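Local atomic coordinates of beta-lactamase/D-alanine Carboxypeptidase (Yersinia pestis, PDB entry 3RJU), a protein that probably acts as a serine hydrolase of the beta-lactamase and penicillin-binding protein family, cleaving beta-lactams or D-alanyl peptides. Residues A277-V288 with K293-T303; I80-Y90 with L166-A175. All blocks are in the same frame, centred on the assembly; numbering follows the deposited sequence. Where two conformers were deposited one is given.

Contact 1 of 2, residues A277-V288 with K293-T303; sequences AGQADALGLGWV and KADLPGIMQKT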
loop_
_atom_site.group_PDB
_atom_site.type_symbol
_atom_site.label_atom_id
_atom_site.label_comp_id
_atom_site.label_asym_id
_atom_site.label_seq_id
_atom_site.Cartn_x
_atom_site.Cartn_y
_atom_site.Cartn_z
ATOM N N ALA A 277 11.295 4.867 3.416
ATOM C CA ALA A 277 10.933 6.202 3.882
ATOM C C ALA A 277 11.635 6.549 5.200
ATOM O O ALA A 277 11.337 7.568 5.823
ATOM C CB ALA A 277 9.433 6.305 4.045
ATOM N N GLY A 278 12.563 5.693 5.613
ATOM C CA GLY A 278 13.302 5.883 6.850
ATOM C C GLY A 278 13.327 4.564 7.606
ATOM O O GLY A 278 12.636 3.616 7.225
ATOM N N GLN A 279 14.113 4.480 8.676
ATOM C CA GLN A 279 14.260 3.212 9.384
ATOM C C GLN A 279 12.933 2.690 9.909
ATOM O O GLN A 279 12.197 3.416 10.585
ATOM C CB GLN A 279 15.227 3.359 10.551
ATOM C CG GLN A 279 15.357 2.110 11.395
ATOM C CD GLN A 279 16.456 2.254 12.427
ATOM O OE1 GLN A 279 17.642 2.339 12.084
ATOM N NE2 GLN A 279 16.067 2.320 13.700
ATOM N N ALA A 280 12.652 1.424 9.593
ATOM C CA ALA A 280 11.478 0.741 10.095
ATOM C C ALA A 280 11.762 0.255 11.499
ATOM O O ALA A 280 12.613 -0.613 11.708
ATOM C CB ALA A 280 11.121 -0.450 9.196
ATOM N N ASP A 281 11.059 0.815 12.472
ATOM C CA ASP A 281 11.239 0.378 13.855
ATOM C C ASP A 281 10.341 -0.795 14.253
ATOM O O ASP A 281 10.662 -1.552 15.185
ATOM C CB ASP A 281 11.083 1.563 14.794
ATOM C CG ASP A 281 12.194 2.565 14.603
ATOM O OD1 ASP A 281 13.364 2.130 14.660
ATOM O OD2 ASP A 281 11.908 3.755 14.350
ATOM N N ALA A 282 9.225 -0.960 13.543
ATOM C CA ALA A 282 8.381 -2.140 13.734
ATOM C C ALA A 282 7.625 -2.415 12.458
ATOM O O ALA A 282 7.328 -1.486 11.689
ATOM C CB ALA A 282 7.419 -1.975 14.939
ATOM N N LEU A 283 7.337 -3.691 12.211
ATOM C CA LEU A 283 6.583 -4.088 11.032
ATOM C C LEU A 283 5.201 -4.556 11.450
ATOM O O LEU A 283 5.061 -5.360 12.397
ATOM C CB LEU A 283 7.293 -5.238 10.309
ATOM C CG LEU A 283 8.752 -5.020 9.897
ATOM C CD1 LEU A 283 9.240 -6.165 9.006
ATOM C CD2 LEU A 283 8.948 -3.681 9.238
ATOM N N GLY A 284 4.179 -4.056 10.761
ATOM C CA GLY A 284 2.834 -4.551 10.951
ATOM C C GLY A 284 2.379 -5.351 9.745
ATOM O O GLY A 284 3.180 -6.001 9.046
ATOM N N LEU A 285 1.081 -5.286 9.490
ATOM C CA LEU A 285 0.458 -5.980 8.385
ATOM C C LEU A 285 0.516 -5.011 7.208
ATOM O O LEU A 285 -0.429 -4.241 6.955
ATOM C CB LEU A 285 -0.987 -6.339 8.755
ATOM C CG LEU A 285 -1.099 -7.113 10.095
ATOM C CD1 LEU A 285 -2.555 -7.367 10.482
ATOM C CD2 LEU A 285 -0.271 -8.439 10.102
ATOM N N GLY A 286 1.660 -5.009 6.531
ATOM C CA GLY A 286 1.933 -4.041 5.480
ATOM C C GLY A 286 2.410 -2.712 6.045
ATOM O O GLY A 286 3.411 -2.167 5.590
ATOM N N TRP A 287 1.666 -2.166 7.004
ATOM C CA TRP A 287 2.056 -0.929 7.677
ATOM C C TRP A 287 3.462 -1.048 8.241
ATOM O O TRP A 287 3.872 -2.117 8.713
ATOM C CB TRP A 287 1.099 -0.635 8.836
ATOM C CG TRP A 287 -0.268 -0.280 8.390
ATOM C CD1 TRP A 287 -1.370 -1.113 8.305
ATOM C CD2 TRP A 287 -0.712 1.016 7.962
ATOM N NE1 TRP A 287 -2.460 -0.396 7.833
ATOM C CE2 TRP A 287 -2.077 0.905 7.619
ATOM C CE3 TRP A 287 -0.074 2.263 7.812
ATOM C CZ2 TRP A 287 -2.825 1.996 7.170
ATOM C CZ3 TRP A 287 -0.819 3.337 7.367
ATOM C CH2 TRP A 287 -2.180 3.198 7.048
ATOM N N VAL A 288 4.177 0.072 8.218
ATOM C CA VAL A 288 5.499 0.174 8.794
ATOM C C VAL A 288 5.477 1.296 9.816
ATOM O O VAL A 288 4.973 2.390 9.525
ATOM C CB VAL A 288 6.551 0.481 7.709
ATOM C CG1 VAL A 288 7.939 0.825 8.339
ATOM C CG2 VAL A 288 6.665 -0.701 6.748
ATOM N N LYS A 293 11.933 10.351 16.268
ATOM C CA LYS A 293 13.368 10.579 16.260
ATOM C C LYS A 293 13.635 11.842 15.482
ATOM O O LYS A 293 12.845 12.220 14.633
ATOM C CB LYS A 293 14.097 9.410 15.609
ATOM C CG LYS A 293 13.843 9.270 14.114
ATOM C CD LYS A 293 14.314 7.901 13.612
ATOM C CE LYS A 293 13.519 6.763 14.278
ATOM N NZ LYS A 293 14.062 5.447 13.912
ATOM N N ALA A 294 14.766 12.463 15.813
ATOM C CA ALA A 294 15.054 13.820 15.409
ATOM C C ALA A 294 13.859 14.669 15.815
ATOM O O ALA A 294 13.442 14.674 16.979
ATOM C CB ALA A 294 15.290 13.887 13.909
ATOM N N ASP A 295 13.300 15.367 14.839
ATOM C CA ASP A 295 12.137 16.202 15.060
ATOM C C ASP A 295 10.896 15.579 14.436
ATOM O O ASP A 295 9.924 16.284 14.147
ATOM C CB ASP A 295 12.381 17.567 14.437
ATOM C CG ASP A 295 13.233 17.479 13.197
ATOM O OD1 ASP A 295 12.772 16.872 12.207
ATOM O OD2 ASP A 295 14.370 18.001 13.216
ATOM N N LEU A 296 10.923 14.266 14.217
ATOM C CA LEU A 296 9.766 13.609 13.624
ATOM C C LEU A 296 8.991 12.839 14.692
ATOM O O LEU A 296 9.584 12.293 15.627
ATOM C CB LEU A 296 10.194 12.648 12.519
ATOM C CG LEU A 296 10.896 13.255 11.304
ATOM C CD1 LEU A 296 11.293 12.152 10.328
ATOM C CD2 LEU A 296 10.022 14.314 10.607
ATOM N N PRO A 297 7.658 12.808 14.571
ATOM C CA PRO A 297 6.841 12.016 15.493
ATOM C C PRO A 297 6.846 10.535 15.107
ATOM O O PRO A 297 7.429 10.182 14.081
ATOM C CB PRO A 297 5.447 12.605 15.298
ATOM C CG PRO A 297 5.425 13.031 13.856
ATOM C CD PRO A 297 6.837 13.528 13.575
ATOM N N GLY A 298 6.235 9.688 15.931
ATOM C CA GLY A 298 6.041 8.293 15.571
ATOM C C GLY A 298 5.010 8.243 14.466
ATOM O O GLY A 298 3.933 8.828 14.585
ATOM N N ILE A 299 5.355 7.555 13.385
ATOM C CA ILE A 299 4.574 7.588 12.167
ATOM C C ILE A 299 4.278 6.177 11.680
ATOM O O ILE A 299 5.173 5.329 11.635
ATOM C CB ILE A 299 5.364 8.355 11.065
ATOM C CG1 ILE A 299 5.400 9.862 11.393
ATOM C CG2 ILE A 299 4.772 8.090 9.664
ATOM C CD1 ILE A 299 6.386 10.658 10.535
HETATM N N MSE A 300 3.013 5.934 11.342
HETATM C CA MSE A 300 2.581 4.729 10.644
HETATM C C MSE A 300 2.541 5.076 9.167
HETATM O O MSE A 300 1.888 6.057 8.777
HETATM C CB MSE A 300 1.165 4.322 11.092
HETATM C CG MSE A 300 1.093 3.821 12.499
HETATM SE SE MSE A 300 1.964 2.089 12.678
HETATM C CE MSE A 300 0.617 1.004 11.872
ATOM N N GLN A 301 3.198 4.268 8.340
ATOM C CA GLN A 301 3.333 4.633 6.937
ATOM C C GLN A 301 3.406 3.451 5.978
ATOM O O GLN A 301 3.575 2.290 6.388
ATOM C CB GLN A 301 4.529 5.599 6.738
ATOM C CG GLN A 301 5.883 5.111 7.274
ATOM C CD GLN A 301 6.662 4.184 6.307
ATOM O OE1 GLN A 301 6.133 3.693 5.303
ATOM N NE2 GLN A 301 7.927 3.969 6.609
ATOM N N LYS A 302 3.234 3.755 4.693
ATOM C CA LYS A 302 3.476 2.784 3.630
ATOM C C LYS A 302 3.936 3.543 2.393
ATOM O O LYS A 302 3.395 4.605 2.076
ATOM C CB LYS A 302 2.215 1.986 3.284
ATOM C CG LYS A 302 2.457 0.925 2.185
ATOM C CD LYS A 302 3.361 -0.215 2.699
ATOM C CE LYS A 302 3.825 -1.164 1.580
ATOM N NZ LYS A 302 5.034 -0.648 0.861
ATOM N N THR A 303 4.947 2.992 1.730
ATOM C CA THR A 303 5.503 3.545 0.505
ATOM C C THR A 303 5.003 2.758 -0.715
ATOM O O THR A 303 4.609 1.590 -0.615
ATOM C CB THR A 303 7.043 3.430 0.517
ATOM O OG1 THR A 303 7.413 2.054 0.725
ATOM C CG2 THR A 303 7.650 4.262 1.626
HETATM O O HOH W 1 10.482 2.944 5.612
HETATM O O HOH W 2 12.903 6.070 11.210
HETATM O O HOH W 3 14.477 4.080 16.778
#
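Val288 and Gln301 stand side by side on one face of the sheet, as an antiparallel hydrogen-bonded pair. Val288 N gives its hydrogen to Gln301 O at 2.9 Å, and Gln301 N returns one to Val288 O at 2.8 Å. Gln301 CG sits between the backbone N and the carbonyl carbon (chi1 55°), and a second bend at chi2 turns the amide alongside Val288, with NE2 3.6 Å from Val288 CG1. A water then takes a hydrogen from NE2 and one from Ala277 N and gives one to Gly278 O, tying the buried amide to the other segment. Ala277 packs its methyl CB against Thr303 CG2, 3.6 Å away. The Trp287 ring brings its edge to Gln301 N, while Met300, a selenomethionine crossing at about a right angle, lays CE 3.5 Å from Trp287 CB. Farther out, Lys293 NZ comes from the opposite direction to the syn lone pair of Asp281 OD2, 2.8 Å away; that oxygen also accepts from Ala291 N, and Gln279 NE2 holds OD1 in its own amide plane. The salt bridge thus ties the connection between strands 288-290 and 299-306 to the bulge at Asp281 and Ala282. Elsewhere, Lys302 NZ is hydrogen-bonded to Thr303 O and Tyr159 OH, and Thr303 OG1 to a citrate probably from the crystallisation liquor, consistent with the KTG motif of a penicillin-recognising active site.

Contact 2 of 2, residues I80-Y90 with L166-A175; sequences IVKLTDPLKKY and LLADALSRAA. With GOL (glycerol), chain C.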
loop_
_atom_site.group_PDB
_atom_site.type_symbol
_atom_site.label_atom_id
_atom_site.label_comp_id
_atom_site.label_asym_id
_atom_site.label_seq_id
_atom_site.Cartn_x
_atom_site.Cartn_y
_atom_site.Cartn_z
ATOM N N ILE A 80 -13.391 -16.410 8.979
ATOM C CA ILE A 80 -13.130 -17.069 7.690
ATOM C C ILE A 80 -11.659 -17.476 7.479
ATOM O O ILE A 80 -11.359 -18.486 6.825
ATOM C CB ILE A 80 -13.629 -16.194 6.523
ATOM C CG1 ILE A 80 -15.170 -16.139 6.539
ATOM C CG2 ILE A 80 -13.094 -16.705 5.193
ATOM C CD1 ILE A 80 -15.749 -15.121 5.597
ATOM N N VAL A 81 -10.742 -16.694 8.037
ATOM C CA VAL A 81 -9.336 -17.108 8.139
ATOM C C VAL A 81 -8.850 -16.809 9.534
ATOM O O VAL A 81 -9.539 -16.137 10.300
ATOM C CB VAL A 81 -8.395 -16.377 7.136
ATOM C CG1 VAL A 81 -8.860 -16.577 5.703
ATOM C CG2 VAL A 81 -8.247 -14.882 7.482
ATOM N N LYS A 82 -7.667 -17.321 9.854
ATOM C CA LYS A 82 -6.901 -16.888 11.018
ATOM C C LYS A 82 -5.562 -16.377 10.502
ATOM O O LYS A 82 -5.012 -16.937 9.539
ATOM C CB LYS A 82 -6.653 -18.052 11.973
ATOM C CG LYS A 82 -7.900 -18.612 12.618
ATOM C CD LYS A 82 -7.511 -19.788 13.487
ATOM C CE LYS A 82 -8.677 -20.323 14.293
ATOM N NZ LYS A 82 -8.221 -21.448 15.170
ATOM N N LEU A 83 -5.031 -15.328 11.130
ATOM C CA LEU A 83 -3.711 -14.822 10.759
ATOM C C LEU A 83 -2.652 -15.911 10.832
ATOM O O LEU A 83 -1.637 -15.858 10.130
ATOM C CB LEU A 83 -3.289 -13.651 11.641
ATOM C CG LEU A 83 -3.638 -12.268 11.077
ATOM C CD1 LEU A 83 -5.119 -12.127 10.774
ATOM C CD2 LEU A 83 -3.156 -11.200 12.041
ATOM N N THR A 84 -2.877 -16.893 11.696
ATOM C CA THR A 84 -1.913 -17.972 11.896
ATOM C C THR A 84 -2.107 -19.173 10.958
ATOM O O THR A 84 -1.365 -20.158 11.044
ATOM C CB THR A 84 -1.956 -18.454 13.342
ATOM O OG1 THR A 84 -3.318 -18.690 13.701
ATOM C CG2 THR A 84 -1.372 -17.393 14.273
ATOM N N ASP A 85 -3.093 -19.112 10.065
ATOM C CA ASP A 85 -3.316 -20.235 9.154
ATOM C C ASP A 85 -2.108 -20.410 8.261
ATOM O O ASP A 85 -1.598 -19.441 7.688
ATOM C CB ASP A 85 -4.498 -19.977 8.222
ATOM C CG ASP A 85 -5.835 -20.150 8.902
ATOM O OD1 ASP A 85 -5.890 -20.805 9.963
ATOM O OD2 ASP A 85 -6.835 -19.643 8.354
ATOM N N PRO A 86 -1.662 -21.649 8.099
ATOM C CA PRO A 86 -0.649 -21.923 7.069
ATOM C C PRO A 86 -1.177 -21.556 5.686
ATOM O O PRO A 86 -2.355 -21.797 5.390
ATOM C CB PRO A 86 -0.472 -23.433 7.166
ATOM C CG PRO A 86 -0.814 -23.747 8.602
ATOM C CD PRO A 86 -1.953 -22.831 8.937
ATOM N N LEU A 87 -0.330 -20.960 4.851
ATOM C CA LEU A 87 -0.712 -20.739 3.466
ATOM C C LEU A 87 -1.210 -22.041 2.828
ATOM O O LEU A 87 -2.123 -22.030 2.005
ATOM C CB LEU A 87 0.462 -20.177 2.669
ATOM C CG LEU A 87 0.237 -19.998 1.166
ATOM C CD1 LEU A 87 -0.907 -19.033 0.925
ATOM C CD2 LEU A 87 1.507 -19.481 0.499
ATOM N N LYS A 88 -0.616 -23.167 3.206
ATOM C CA LYS A 88 -0.975 -24.440 2.587
ATOM C C LYS A 88 -2.425 -24.859 2.866
ATOM O O LYS A 88 -2.947 -25.753 2.205
ATOM C CB LYS A 88 0.007 -25.548 2.996
ATOM C CG LYS A 88 -0.129 -26.012 4.428
ATOM C CD LYS A 88 0.345 -27.460 4.568
ATOM C CE LYS A 88 1.851 -27.606 4.365
ATOM N NZ LYS A 88 2.673 -27.142 5.530
ATOM N N LYS A 89 -3.080 -24.209 3.827
ATOM C CA LYS A 89 -4.505 -24.462 4.065
ATOM C C LYS A 89 -5.366 -24.025 2.884
ATOM O O LYS A 89 -6.455 -24.582 2.649
ATOM C CB LYS A 89 -4.976 -23.752 5.335
ATOM C CG LYS A 89 -6.396 -24.031 5.741
ATOM C CD LYS A 89 -6.620 -23.581 7.183
ATOM C CE LYS A 89 -8.045 -23.894 7.649
ATOM N NZ LYS A 89 -9.040 -23.076 6.875
ATOM N N TYR A 90 -4.874 -23.026 2.150
ATOM C CA TYR A 90 -5.627 -22.404 1.064
ATOM C C TYR A 90 -5.011 -22.691 -0.297
ATOM O O TYR A 90 -5.245 -21.960 -1.262
ATOM C CB TYR A 90 -5.773 -20.893 1.322
ATOM C CG TYR A 90 -6.417 -20.662 2.657
ATOM C CD1 TYR A 90 -7.749 -20.986 2.855
ATOM C CD2 TYR A 90 -5.685 -20.173 3.738
ATOM C CE1 TYR A 90 -8.347 -20.822 4.082
ATOM C CE2 TYR A 90 -6.283 -19.990 4.987
ATOM C CZ TYR A 90 -7.613 -20.326 5.145
ATOM O OH TYR A 90 -8.241 -20.179 6.352
ATOM N N LEU A 166 0.286 -14.016 -3.239
ATOM C CA LEU A 166 -0.113 -15.305 -2.664
ATOM C C LEU A 166 -1.125 -15.107 -1.525
ATOM O O LEU A 166 -2.046 -15.894 -1.377
ATOM C CB LEU A 166 1.092 -16.115 -2.174
ATOM C CG LEU A 166 2.018 -16.633 -3.288
ATOM C CD1 LEU A 166 3.325 -17.175 -2.706
ATOM C CD2 LEU A 166 1.331 -17.699 -4.153
ATOM N N LEU A 167 -0.940 -14.068 -0.718
ATOM C CA LEU A 167 -1.895 -13.758 0.340
ATOM C C LEU A 167 -3.274 -13.468 -0.248
ATOM O O LEU A 167 -4.292 -13.990 0.234
ATOM C CB LEU A 167 -1.416 -12.573 1.177
ATOM C CG LEU A 167 -2.340 -12.103 2.298
ATOM C CD1 LEU A 167 -2.684 -13.238 3.274
ATOM C CD2 LEU A 167 -1.704 -10.914 3.035
ATOM N N ALA A 168 -3.323 -12.641 -1.290
ATOM C CA ALA A 168 -4.603 -12.327 -1.924
ATOM C C ALA A 168 -5.241 -13.602 -2.441
ATOM O O ALA A 168 -6.441 -13.793 -2.272
ATOM C CB ALA A 168 -4.428 -11.328 -3.071
ATOM N N ASP A 169 -4.432 -14.479 -3.040
ATOM C CA ASP A 169 -4.935 -15.763 -3.550
ATOM C C ASP A 169 -5.578 -16.573 -2.411
ATOM O O ASP A 169 -6.651 -17.195 -2.578
ATOM C CB ASP A 169 -3.810 -16.609 -4.152
ATOM C CG ASP A 169 -3.107 -15.939 -5.343
ATOM O OD1 ASP A 169 -3.663 -15.001 -5.970
ATOM O OD2 ASP A 169 -1.976 -16.371 -5.660
ATOM N N ALA A 170 -4.902 -16.595 -1.267
ATOM C CA ALA A 170 -5.370 -17.377 -0.131
ATOM C C ALA A 170 -6.681 -16.808 0.394
ATOM O O ALA A 170 -7.612 -17.552 0.723
ATOM C CB ALA A 170 -4.306 -17.382 0.973
ATOM N N LEU A 171 -6.750 -15.479 0.478
ATOM C CA LEU A 171 -7.938 -14.815 0.988
ATOM C C LEU A 171 -9.143 -15.080 0.083
ATOM O O LEU A 171 -10.261 -15.333 0.562
ATOM C CB LEU A 171 -7.692 -13.318 1.125
ATOM C CG LEU A 171 -6.584 -12.941 2.111
ATOM C CD1 LEU A 171 -6.412 -11.417 2.135
ATOM C CD2 LEU A 171 -6.897 -13.472 3.532
ATOM N N SER A 172 -8.904 -15.033 -1.225
ATOM C CA SER A 172 -9.934 -15.357 -2.212
ATOM C C SER A 172 -10.419 -16.803 -2.042
ATOM O O SER A 172 -11.641 -17.076 -2.079
ATOM C CB SER A 172 -9.382 -15.144 -3.623
ATOM O OG SER A 172 -10.304 -15.597 -4.613
ATOM N N ARG A 173 -9.476 -17.731 -1.882
ATOM C CA ARG A 173 -9.849 -19.137 -1.698
ATOM C C ARG A 173 -10.658 -19.312 -0.413
ATOM O O ARG A 173 -11.680 -19.985 -0.417
ATOM C CB ARG A 173 -8.606 -20.032 -1.686
ATOM C CG ARG A 173 -8.861 -21.505 -1.362
ATOM C CD ARG A 173 -9.584 -22.195 -2.496
ATOM N NE ARG A 173 -8.819 -22.137 -3.737
ATOM C CZ ARG A 173 -9.276 -22.547 -4.923
ATOM N NH1 ARG A 173 -10.501 -23.056 -5.032
ATOM N NH2 ARG A 173 -8.506 -22.446 -6.004
ATOM N N ALA A 174 -10.202 -18.697 0.679
ATOM C CA ALA A 174 -10.880 -18.810 1.972
ATOM C C ALA A 174 -12.314 -18.278 1.901
ATOM O O ALA A 174 -13.257 -18.891 2.438
ATOM C CB ALA A 174 -10.087 -18.060 3.044
ATOM N N ALA A 175 -12.483 -17.143 1.227
ATOM C CA ALA A 175 -13.789 -16.495 1.140
ATOM C C ALA A 175 -14.676 -17.152 0.087
ATOM O O ALA A 175 -15.892 -17.006 0.120
ATOM C CB ALA A 175 -13.634 -15.005 0.852
HETATM C C1 GOL C . -4.503 -21.038 -6.586
HETATM O O1 GOL C . -5.130 -21.013 -7.855
HETATM C C2 GOL C . -5.331 -20.229 -5.593
HETATM O O2 GOL C . -6.691 -20.381 -5.928
HETATM C C3 GOL C . -5.115 -20.703 -4.159
HETATM O O3 GOL C . -6.115 -21.643 -3.818
HETATM O O HOH W 4 -12.961 -20.325 5.419
#
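The Tyr90 ring is approached obliquely by Ala174 CB of the helix 166-175, 3.4 Å from CE1, while one face carries Lys89 CG, 3.9 Å above it and offset toward the rim. Asp85 OD2 lies in the ring plane at the hydroxyl edge, and Arg173 CG sits near that plane at the CB end. Ala170 CB meets Tyr90 CB at 3.8 Å. With CG beside its backbone N (chi1 -56°), Tyr90 lies across the helix surface by these two alanines, one turn apart, whose small methyls let the ring lie close to the helix. Leu87 fills in behind, its CD1 on Ala170 CB, and on the other flank Val81 CG1 is pressed against Ala174 CB at 3.3 Å, tighter than usual for two carbons. Ile80 lays CG2 over the carbonyl of Ala174.

The hydroxyl of Tyr90 is turned back into its own loop. It donates to Asp85 OD2 at 2.5 Å, coming to the carboxylate from above its plane, and Lys82 N donates to the same oxygen from the opposite face, bracing the type I turn, whose own backbone bond runs from Asp85 N to Lys82 O. Lys89 NZ adds a hydrogen bond to the hydroxyl, which probably helps balance the buried acid.

At the rim, the bent chain of Arg173 brings its guanidinium edge to a glycerol, probably from the crystallisation liquor. Arg173 NE donates to glycerol O3 at 2.7 Å, and O3 in turn donates a hydrogen bond to Tyr90 O. Since the two segments share no direct hydrogen bond, apolar packing joins the loop to the helix, and the polar bonds within the loop probably fix the ring's position.

In the fold
The chain first lays down strands 25-32 and 35-42 of the large antiparallel sheet, then helix 64-77 and the loop 80-90; it continues through helices 108-113 and 137-144 before helix 162-175 returns to that loop, so contact 2 closes a long excursion within the helical part of the fold. Later the chain returns to the sheet, where contact 1 closes a much shorter loop, with four residues between its segments, and joins strands 288-290 and 299-306. The two lie in series, neither nesting nor crossing, with centres about 27 Å apart. Still, they meet: Leu285 CD1 packs 4.2 Å from Leu83 CD2, and both leucines also touch helix 64-77, which bridges the helical and sheet regions.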